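Local coordinates for polysaccharide biosynthesis protein CapD (Bacillus thuringiensis HD-771, PDB 6BWC), which binds NADP and UDP-N-acetylglucosamine as a short-chain dehydrogenase-type enzyme, probably catalysing an early dehydration of the sugar nucleotide on the route to CMP-pseudaminic acid, at residues V10-G15 / K21-N26; F107-V112 / V124-S129; M218-A221 / T226-L229. The protein carries 2 engineered substitutions. All coordinates share one frame; numbering follows the deposited sequence.

Contact 1: V10-G15 / K21-N26; sequences VLIIGG and KSILSN. With NAP (NADP nicotinamide-adenine-dinucleotide phosphate), chain N.
The carbonyl of G15 is the flat group that meets K21 across this contact: its O lies 3.2 Å from K21 N, at an angle too poor for a hydrogen bond, and the aliphatic CG of K21 passes beside the same oxygen at 3.3 Å. The other flat group worth a look is the carboxamide of N26, one turn beyond S22. Its ND2 reaches back to S22 O at 2.9 Å, arriving 41° above the carbonyl plane, and that oxygen also accepts from N26 N and from S25 OG, so three donors grip one helical carbonyl. The apolar part of the contact rests on I12. With CG1 beside the backbone N (chi1 -49°) and the chain extended beyond it, CD1 is carried straight out to the helix. There it lands on the backbone of L24, 3.4 Å from L24 CA, and is flanked by L24 CB at 3.7 Å and by I23 CG2 at 3.9 Å. After I12 the chain makes a type II beta turn ending at G15. G14, with its positive phi of 95°, brings its carbonyl O to within 3.1 Å of O3B on the adenosine ribose of NADP. G15 opens a GxGxxG sequence, consistent with the dinucleotide-binding turn of a Rossmann fold. The two segments lie on strand 9-13 and helix 18-29, the first two elements of a beta-alpha-beta unit completed by strand 34-39. Strand 9-13 runs between strands 34-39 and 81-84 in the sheet; L24 packs on V35 and V37 of the former, I23 on F83 of the latter, while helix 207-220 lies against S22, I23 and N26.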
loop_
_atom_site.group_PDB
_atom_site.type_symbol
_atom_site.label_atom_id
_atom_site.label_comp_id
_atom_site.label_asym_id
_atom_site.label_seq_id
_atom_site.Cartn_x
_atom_site.Cartn_y
_atom_site.Cartn_z
ATOM N N VAL C 10 8.343 24.500 15.453
ATOM C CA VAL C 10 8.148 24.806 14.033
ATOM C C VAL C 10 8.771 23.747 13.135
ATOM O O VAL C 10 9.931 23.376 13.339
ATOM C CB VAL C 10 8.761 26.176 13.688
ATOM C CG1 VAL C 10 8.645 26.468 12.188
ATOM C CG2 VAL C 10 8.102 27.262 14.530
ATOM N N LEU C 11 7.999 23.289 12.143
ATOM C CA LEU C 11 8.488 22.397 11.085
ATOM C C LEU C 11 8.600 23.190 9.782
ATOM O O LEU C 11 7.608 23.796 9.349
ATOM C CB LEU C 11 7.529 21.228 10.885
ATOM C CG LEU C 11 7.923 20.112 9.917
ATOM C CD1 LEU C 11 9.106 19.277 10.391
ATOM C CD2 LEU C 11 6.734 19.193 9.712
ATOM N N ILE C 12 9.801 23.211 9.181
ATOM C CA ILE C 12 9.992 23.725 7.819
ATOM C C ILE C 12 10.245 22.564 6.902
ATOM O O ILE C 12 11.403 22.183 6.672
ATOM C CB ILE C 12 11.174 24.697 7.666
ATOM C CG1 ILE C 12 11.138 25.787 8.731
ATOM C CG2 ILE C 12 11.116 25.343 6.291
ATOM C CD1 ILE C 12 12.378 26.656 8.715
ATOM N N ILE C 13 9.147 22.015 6.383
ATOM C CA ILE C 13 9.164 20.940 5.374
ATOM C C ILE C 13 9.813 21.493 4.104
ATOM O O ILE C 13 9.185 22.264 3.369
ATOM C CB ILE C 13 7.724 20.396 5.091
ATOM C CG1 ILE C 13 7.149 19.696 6.338
ATOM C CG2 ILE C 13 7.686 19.444 3.884
ATOM C CD1 ILE C 13 5.702 19.288 6.217
ATOM N N GLY C 14 11.073 21.102 3.876
ATOM C CA GLY C 14 11.914 21.629 2.790
ATOM C C GLY C 14 12.819 22.771 3.237
ATOM O O GLY C 14 13.045 23.717 2.478
ATOM N N GLY C 15 13.355 22.667 4.456
ATOM C CA GLY C 15 14.254 23.676 5.021
ATOM C C GLY C 15 15.698 23.652 4.543
ATOM O O GLY C 15 16.477 24.518 4.926
ATOM N N LYS C 21 15.699 27.524 4.086
ATOM C CA LYS C 21 16.784 28.044 4.921
ATOM C C LYS C 21 16.533 29.485 5.352
ATOM O O LYS C 21 16.649 29.804 6.543
ATOM C CB LYS C 21 18.140 28.006 4.226
ATOM C CG LYS C 21 18.858 26.660 4.253
ATOM C CD LYS C 21 20.387 26.828 4.215
ATOM C CE LYS C 21 20.927 27.513 2.957
ATOM N NZ LYS C 21 22.039 28.454 3.293
ATOM N N SER C 22 16.198 30.366 4.410
ATOM C CA SER C 22 15.967 31.770 4.783
ATOM C C SER C 22 14.877 31.876 5.869
ATOM O O SER C 22 15.097 32.539 6.883
ATOM C CB SER C 22 15.636 32.657 3.572
ATOM O OG SER C 22 16.124 33.975 3.770
ATOM N N ILE C 23 13.744 31.186 5.683
ATOM C CA ILE C 23 12.710 31.085 6.748
ATOM C C ILE C 23 13.288 30.600 8.099
ATOM O O ILE C 23 12.937 31.141 9.147
ATOM C CB ILE C 23 11.536 30.144 6.364
ATOM C CG1 ILE C 23 10.731 30.722 5.190
ATOM C CG2 ILE C 23 10.598 29.919 7.562
ATOM C CD1 ILE C 23 9.821 29.715 4.505
ATOM N N LEU C 24 14.140 29.568 8.053
ATOM C CA LEU C 24 14.790 28.980 9.242
ATOM C C LEU C 24 15.493 30.014 10.085
ATOM O O LEU C 24 15.226 30.117 11.283
ATOM C CB LEU C 24 15.815 27.904 8.834
ATOM C CG LEU C 24 16.717 27.295 9.900
ATOM C CD1 LEU C 24 15.891 26.909 11.119
ATOM C CD2 LEU C 24 17.454 26.088 9.342
ATOM N N SER C 25 16.396 30.759 9.457
ATOM C CA SER C 25 17.157 31.776 10.166
ATOM C C SER C 25 16.268 32.951 10.620
ATOM O O SER C 25 16.514 33.539 11.669
ATOM C CB SER C 25 18.343 32.256 9.327
ATOM O OG SER C 25 17.931 32.580 8.017
ATOM N N ASN C 26 15.213 33.268 9.881
ATOM C CA ASN C 26 14.348 34.378 10.283
ATOM C C ASN C 26 13.527 33.962 11.476
ATOM O O ASN C 26 13.444 34.708 12.437
ATOM C CB ASN C 26 13.470 34.897 9.129
ATOM C CG ASN C 26 14.244 35.822 8.154
ATOM O OD1 ASN C 26 13.868 36.975 7.957
ATOM N ND2 ASN C 26 15.316 35.307 7.537
HETATM P PA NAP N . 14.557 24.315 -3.448
HETATM O O1A NAP N . 15.801 25.112 -3.174
HETATM O O2A NAP N . 14.668 23.248 -4.484
HETATM O O5B NAP N . 13.996 23.690 -2.095
HETATM C C5B NAP N . 13.287 22.448 -2.128
HETATM C C4B NAP N . 13.272 21.838 -0.730
HETATM O O4B NAP N . 12.418 20.700 -0.633
HETATM C C3B NAP N . 14.642 21.326 -0.376
HETATM O O3B NAP N . 14.735 21.494 1.036
HETATM C C2B NAP N . 14.589 19.881 -0.800
HETATM O O2B NAP N . 15.629 19.184 -0.146
HETATM C C1B NAP N . 13.166 19.503 -0.386
HETATM N N9A NAP N . 12.448 18.371 -1.065
HETATM C C8A NAP N . 12.297 18.085 -2.391
HETATM N N7A NAP N . 11.527 16.962 -2.595
HETATM C C5A NAP N . 11.167 16.521 -1.377
HETATM C C6A NAP N . 10.376 15.400 -0.812
HETATM N N6A NAP N . 9.781 14.486 -1.592
HETATM N N1A NAP N . 10.249 15.308 0.522
HETATM C C2A NAP N . 10.822 16.188 1.362
HETATM N N3A NAP N . 11.560 17.224 0.932
HETATM C C4A NAP N . 11.767 17.447 -0.390
HETATM O O3 NAP N . 13.297 25.253 -3.819
HETATM P PN NAP N . 13.021 26.783 -3.359
HETATM O O1N NAP N . 13.441 27.027 -1.916
HETATM O O2N NAP N . 13.479 27.697 -4.453
HETATM O O5D NAP N . 11.437 26.858 -3.477
HETATM C C5D NAP N . 10.653 26.466 -2.377
HETATM C C4D NAP N . 9.176 26.491 -2.754
HETATM O O4D NAP N . 8.909 27.741 -3.403
HETATM C C3D NAP N . 8.648 25.387 -3.688
HETATM O O3D NAP N . 7.437 24.867 -3.136
HETATM C C2D NAP N . 8.373 26.073 -5.005
HETATM O O2D NAP N . 7.246 25.518 -5.693
HETATM C C1D NAP N . 8.101 27.511 -4.564
HETATM N N1N NAP N . 8.392 28.535 -5.574
HETATM C C2N NAP N . 9.678 28.821 -5.837
HETATM C C3N NAP N . 10.072 29.769 -6.765
HETATM C C7N NAP N . 11.499 30.058 -7.077
HETATM O O7N NAP N . 11.745 30.783 -8.043
HETATM N N7N NAP N . 12.496 29.532 -6.361
HETATM C C4N NAP N . 9.027 30.545 -7.480
HETATM C C5N NAP N . 7.661 30.147 -7.124
HETATM C C6N NAP N . 7.390 29.179 -6.173
HETATM P P2B NAP N . 16.124 17.736 -0.654
HETATM O O1X NAP N . 17.398 17.618 0.160
HETATM O O2X NAP N . 15.082 16.747 -0.175
HETATM O O3X NAP N . 16.280 17.821 -2.191
#

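Contact 2: F107-V112 / V124-S129; sequences FGTQNV and VVFTSS. With NAP (NADP nicotinamide-adenine-dinucleotide phosphate), chain N.
T109 leans from its helix toward F126, and its side chain can be followed outward from CB, which faces the strand. Of the two branches, CG2 stands anti to the backbone N and comes within 4.5 Å of F126 CD1. The other, OG1, lies beside the backbone N (chi1 -54°) and stops 4.0 Å from F126 CE1, meeting the ring obliquely. OG1 finds its polar partners elsewhere: it is hydrogen-bonded to N105 O in its own helix and to H84 NE2, whose ring also packs on F126. One turn further on, V112 CG1 meets V124 CG1 at 4.1 Å, an apolar touch that continues the seam between helix and sheet. Beyond F126 the strand runs into the cofactor site. T127 CG2 lies against the nicotinamide ribose of NADP, and S129 CB comes to 3.6 Å from C5N of the nicotinamide, while S129 OG is hydrogen-bonded to O4' of UDP-N-acetylglucosamine. Strand 123-129 is flanked by strands 81-84 and 163-169. Helix 138-156 adds K143 and A146 against F126, helix 207-220 packs on V125 and T127, and F99 of the second subunit packs on F107 and Q110.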
loop_
_atom_site.group_PDB
_atom_site.type_symbol
_atom_site.label_atom_id
_atom_site.label_comp_id
_atom_site.label_asym_id
_atom_site.label_seq_id
_atom_site.Cartn_x
_atom_site.Cartn_y
_atom_site.Cartn_z
ATOM N N PHE C 107 0.344 14.548 -4.009
ATOM C CA PHE C 107 0.192 13.489 -2.994
ATOM C C PHE C 107 0.880 13.879 -1.700
ATOM O O PHE C 107 0.344 13.638 -0.616
ATOM C CB PHE C 107 0.676 12.099 -3.497
ATOM C CG PHE C 107 0.611 10.973 -2.444
ATOM C CD1 PHE C 107 -0.589 10.665 -1.771
ATOM C CD2 PHE C 107 1.758 10.214 -2.119
ATOM C CE1 PHE C 107 -0.655 9.648 -0.812
ATOM C CE2 PHE C 107 1.690 9.179 -1.169
ATOM C CZ PHE C 107 0.481 8.893 -0.522
ATOM N N GLY C 108 2.040 14.517 -1.818
ATOM C CA GLY C 108 2.764 15.055 -0.652
ATOM C C GLY C 108 2.077 16.217 0.064
ATOM O O GLY C 108 2.140 16.305 1.311
ATOM N N THR C 109 1.429 17.105 -0.699
ATOM C CA THR C 109 0.645 18.156 -0.084
ATOM C C THR C 109 -0.499 17.507 0.712
ATOM O O THR C 109 -0.774 17.920 1.840
ATOM C CB THR C 109 0.107 19.183 -1.108
ATOM O OG1 THR C 109 1.181 19.705 -1.892
ATOM C CG2 THR C 109 -0.600 20.358 -0.417
ATOM N N GLN C 110 -1.152 16.479 0.170
ATOM C CA GLN C 110 -2.197 15.807 0.969
ATOM C C GLN C 110 -1.689 15.192 2.230
ATOM O O GLN C 110 -2.336 15.308 3.257
ATOM C CB GLN C 110 -2.926 14.720 0.205
ATOM C CG GLN C 110 -4.083 15.304 -0.552
ATOM C CD GLN C 110 -5.253 15.654 0.338
ATOM O OE1 GLN C 110 -5.935 14.753 0.839
ATOM N NE2 GLN C 110 -5.525 16.968 0.499
ATOM N N ASN C 111 -0.549 14.520 2.150
ATOM C CA ASN C 111 0.059 13.977 3.349
ATOM C C ASN C 111 0.256 15.079 4.408
ATOM O O ASN C 111 -0.123 14.868 5.554
ATOM C CB ASN C 111 1.369 13.226 3.039
ATOM C CG ASN C 111 1.138 11.901 2.323
ATOM O OD1 ASN C 111 0.054 11.287 2.448
ATOM N ND2 ASN C 111 2.163 11.445 1.553
ATOM N N VAL C 112 0.782 16.248 4.025
ATOM C CA VAL C 112 0.897 17.370 4.956
ATOM C C VAL C 112 -0.468 17.697 5.607
ATOM O O VAL C 112 -0.602 17.717 6.839
ATOM C CB VAL C 112 1.504 18.610 4.257
ATOM C CG1 VAL C 112 1.313 19.895 5.057
ATOM C CG2 VAL C 112 2.981 18.382 4.012
ATOM N N VAL C 124 -0.742 26.060 8.816
ATOM C CA VAL C 124 0.093 25.599 7.719
ATOM C C VAL C 124 0.093 26.659 6.638
ATOM O O VAL C 124 -0.967 27.193 6.294
ATOM C CB VAL C 124 -0.488 24.345 7.075
ATOM C CG1 VAL C 124 0.437 23.823 5.973
ATOM C CG2 VAL C 124 -0.757 23.302 8.145
ATOM N N VAL C 125 1.277 26.945 6.099
ATOM C CA VAL C 125 1.435 27.825 4.943
ATOM C C VAL C 125 1.993 27.011 3.796
ATOM O O VAL C 125 3.105 26.509 3.888
ATOM C CB VAL C 125 2.368 29.000 5.253
ATOM C CG1 VAL C 125 2.713 29.775 3.986
ATOM C CG2 VAL C 125 1.707 29.911 6.284
ATOM N N PHE C 126 1.198 26.861 2.744
ATOM C CA PHE C 126 1.662 26.259 1.508
ATOM C C PHE C 126 2.301 27.347 0.639
ATOM O O PHE C 126 1.849 28.513 0.595
ATOM C CB PHE C 126 0.513 25.576 0.755
ATOM C CG PHE C 126 0.923 24.992 -0.576
ATOM C CD1 PHE C 126 1.933 24.041 -0.646
ATOM C CD2 PHE C 126 0.293 25.377 -1.754
ATOM C CE1 PHE C 126 2.329 23.496 -1.856
ATOM C CE2 PHE C 126 0.680 24.842 -2.974
ATOM C CZ PHE C 126 1.708 23.907 -3.023
ATOM N N THR C 127 3.336 26.940 -0.071
ATOM C CA THR C 127 4.129 27.827 -0.871
ATOM C C THR C 127 3.873 27.443 -2.328
ATOM O O THR C 127 4.460 26.479 -2.848
ATOM C CB THR C 127 5.581 27.688 -0.404
ATOM O OG1 THR C 127 5.805 28.638 0.640
ATOM C CG2 THR C 127 6.537 27.941 -1.464
ATOM N N SER C 128 2.959 28.187 -2.966
ATOM C CA SER C 128 2.597 27.983 -4.391
ATOM C C SER C 128 3.438 28.894 -5.244
ATOM O O SER C 128 4.209 29.697 -4.714
ATOM C CB SER C 128 1.114 28.290 -4.657
ATOM O OG SER C 128 0.752 27.961 -5.987
ATOM N N SER C 129 3.279 28.750 -6.563
ATOM C CA SER C 129 3.848 29.659 -7.566
ATOM C C SER C 129 2.759 30.429 -8.314
ATOM O O SER C 129 1.601 30.017 -8.343
ATOM C CB SER C 129 4.646 28.861 -8.583
ATOM O OG SER C 129 4.952 29.659 -9.713
HETATM P PA NAP N . 14.557 24.315 -3.448
HETATM O O1A NAP N . 15.801 25.112 -3.174
HETATM O O2A NAP N . 14.668 23.248 -4.484
HETATM O O5B NAP N . 13.996 23.690 -2.095
HETATM C C5B NAP N . 13.287 22.448 -2.128
HETATM C C4B NAP N . 13.272 21.838 -0.730
HETATM O O4B NAP N . 12.418 20.700 -0.633
HETATM C C3B NAP N . 14.642 21.326 -0.376
HETATM O O3B NAP N . 14.735 21.494 1.036
HETATM C C2B NAP N . 14.589 19.881 -0.800
HETATM O O2B NAP N . 15.629 19.184 -0.146
HETATM C C1B NAP N . 13.166 19.503 -0.386
HETATM N N9A NAP N . 12.448 18.371 -1.065
HETATM C C8A NAP N . 12.297 18.085 -2.391
HETATM N N7A NAP N . 11.527 16.962 -2.595
HETATM C C5A NAP N . 11.167 16.521 -1.377
HETATM C C6A NAP N . 10.376 15.400 -0.812
HETATM N N6A NAP N . 9.781 14.486 -1.592
HETATM N N1A NAP N . 10.249 15.308 0.522
HETATM C C2A NAP N . 10.822 16.188 1.362
HETATM N N3A NAP N . 11.560 17.224 0.932
HETATM C C4A NAP N . 11.767 17.447 -0.390
HETATM O O3 NAP N . 13.297 25.253 -3.819
HETATM P PN NAP N . 13.021 26.783 -3.359
HETATM O O1N NAP N . 13.441 27.027 -1.916
HETATM O O2N NAP N . 13.479 27.697 -4.453
HETATM O O5D NAP N . 11.437 26.858 -3.477
HETATM C C5D NAP N . 10.653 26.466 -2.377
HETATM C C4D NAP N . 9.176 26.491 -2.754
HETATM O O4D NAP N . 8.909 27.741 -3.403
HETATM C C3D NAP N . 8.648 25.387 -3.688
HETATM O O3D NAP N . 7.437 24.867 -3.136
HETATM C C2D NAP N . 8.373 26.073 -5.005
HETATM O O2D NAP N . 7.246 25.518 -5.693
HETATM C C1D NAP N . 8.101 27.511 -4.564
HETATM N N1N NAP N . 8.392 28.535 -5.574
HETATM C C2N NAP N . 9.678 28.821 -5.837
HETATM C C3N NAP N . 10.072 29.769 -6.765
HETATM C C7N NAP N . 11.499 30.058 -7.077
HETATM O O7N NAP N . 11.745 30.783 -8.043
HETATM N N7N NAP N . 12.496 29.532 -6.361
HETATM C C4N NAP N . 9.027 30.545 -7.480
HETATM C C5N NAP N . 7.661 30.147 -7.124
HETATM C C6N NAP N . 7.390 29.179 -6.173
HETATM P P2B NAP N . 16.124 17.736 -0.654
HETATM O O1X NAP N . 17.398 17.618 0.160
HETATM O O2X NAP N . 15.082 16.747 -0.175
HETATM O O3X NAP N . 16.280 17.821 -2.191
#

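Contact 3: M218-A221 / T226-L229; sequences MKIA and TFIL
F227 meets A221 and I220 from a short strand that enters with T226. At F227 the side chain turns to the helix end. CG stands beside the backbone N (chi1 -63°), which sends the ring across to the first residue that departs from helical angles: A221 CB sits at the ring edge, near its plane, 3.8 Å from F227 CE1. I220 approaches obliquely with its CG2 branch, 4.3 Å from F227 CZ, and the rest of its chain leads off elsewhere. The ring is further enclosed by L213 and A217 of the same helix, by T165, and by M290 and I292. Strand 226-229 is the last parallel strand of the Rossmann-type core: it runs parallel to 163-169 on one flank, while 290-293 lies antiparallel on the other. The helix end beside F227 is tied down by K123, whose NZ is hydrogen-bonded to A221 O and M218 O and more weakly to K219 O. I228 comes next, its backbone hydrogen-bonded to F291 and its side chain on R168, and L229 then packs on Q209 and L213, further back along helix 207-220.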
loop_
_atom_site.group_PDB
_atom_site.type_symbol
_atom_site.label_atom_id
_atom_site.label_comp_id
_atom_site.label_asym_id
_atom_site.label_seq_id
_atom_site.Cartn_x
_atom_site.Cartn_y
_atom_site.Cartn_z
ATOM N N MET C 218 2.023 33.410 7.747
ATOM C CA MET C 218 2.010 32.517 8.923
ATOM C C MET C 218 1.311 33.180 10.122
ATOM O O MET C 218 0.477 32.564 10.777
ATOM C CB MET C 218 3.437 32.143 9.339
ATOM C CG MET C 218 3.666 30.675 9.625
ATOM S SD MET C 218 2.300 29.642 10.178
ATOM C CE MET C 218 2.969 28.111 9.560
ATOM N N LYS C 219 1.669 34.444 10.368
ATOM C CA LYS C 219 1.196 35.220 11.512
ATOM C C LYS C 219 -0.218 35.754 11.356
ATOM O O LYS C 219 -0.980 35.749 12.310
ATOM C CB LYS C 219 2.131 36.414 11.744
ATOM C CG LYS C 219 3.540 36.072 12.219
ATOM C CD LYS C 219 4.602 36.900 11.495
ATOM C CE LYS C 219 5.521 37.677 12.427
ATOM N NZ LYS C 219 6.593 36.854 13.055
ATOM N N ILE C 220 -0.549 36.234 10.161
ATOM C CA ILE C 220 -1.775 37.035 9.914
ATOM C C ILE C 220 -3.010 36.213 9.524
ATOM O O ILE C 220 -4.166 36.625 9.798
ATOM C CB ILE C 220 -1.523 38.080 8.775
ATOM C CG1 ILE C 220 -0.504 39.139 9.215
ATOM C CG2 ILE C 220 -2.810 38.769 8.295
ATOM C CD1 ILE C 220 -0.871 39.943 10.454
ATOM N N ALA C 221 -2.763 35.071 8.876
ATOM C CA ALA C 221 -3.780 34.412 8.073
ATOM C C ALA C 221 -4.880 33.824 8.923
ATOM O O ALA C 221 -4.613 33.102 9.887
ATOM C CB ALA C 221 -3.180 33.341 7.177
ATOM N N THR C 226 -5.106 33.505 0.111
ATOM C CA THR C 226 -3.914 33.413 -0.733
ATOM C C THR C 226 -3.236 34.782 -0.783
ATOM O O THR C 226 -3.803 35.720 -1.309
ATOM C CB THR C 226 -4.275 32.891 -2.152
ATOM O OG1 THR C 226 -4.839 31.573 -2.047
ATOM C CG2 THR C 226 -3.039 32.839 -3.070
ATOM N N PHE C 227 -2.038 34.893 -0.225
ATOM C CA PHE C 227 -1.269 36.144 -0.290
ATOM C C PHE C 227 -0.334 36.229 -1.527
ATOM O O PHE C 227 0.432 35.303 -1.788
ATOM C CB PHE C 227 -0.432 36.296 0.978
ATOM C CG PHE C 227 -1.239 36.406 2.240
ATOM C CD1 PHE C 227 -1.649 35.285 2.920
ATOM C CD2 PHE C 227 -1.561 37.642 2.761
ATOM C CE1 PHE C 227 -2.375 35.397 4.098
ATOM C CE2 PHE C 227 -2.303 37.763 3.921
ATOM C CZ PHE C 227 -2.708 36.635 4.596
ATOM N N ILE C 228 -0.398 37.331 -2.279
ATOM C CA ILE C 228 0.548 37.592 -3.384
ATOM C C ILE C 228 1.140 38.997 -3.272
ATOM O O ILE C 228 0.449 39.969 -2.991
ATOM C CB ILE C 228 -0.077 37.474 -4.794
ATOM C CG1 ILE C 228 -1.012 36.276 -4.897
ATOM C CG2 ILE C 228 1.016 37.424 -5.867
ATOM C CD1 ILE C 228 -2.458 36.624 -4.636
ATOM N N LEU C 229 2.429 39.080 -3.553
ATOM C CA LEU C 229 3.209 40.274 -3.314
ATOM C C LEU C 229 3.234 41.088 -4.583
ATOM O O LEU C 229 3.272 40.514 -5.668
ATOM C CB LEU C 229 4.622 39.851 -2.929
ATOM C CG LEU C 229 5.484 40.849 -2.163
ATOM C CD1 LEU C 229 4.911 41.176 -0.774
ATOM C CD2 LEU C 229 6.905 40.285 -2.044
#

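All three contacts join a helix to the same large sheet, and their centres lie about 15 to 16 Å from one another. Contacts 1 and 2 touch directly, I13 CD1 packing on V112 CG2 at 3.6 Å, and they address different halves of one NADP: G14 and G15 lie by the adenosine ribose, whereas T127 to S129 run along the nicotinamide end. Contact 2 touches contact 3 as well, V125 CG2 lying 3.7 Å from M218 CA. Contacts 1 and 3 do not meet; their nearest atoms are about 6 Å apart. Contact 3 also stands back from the cofactor, with the F227 side chain about 13 Å from NADP.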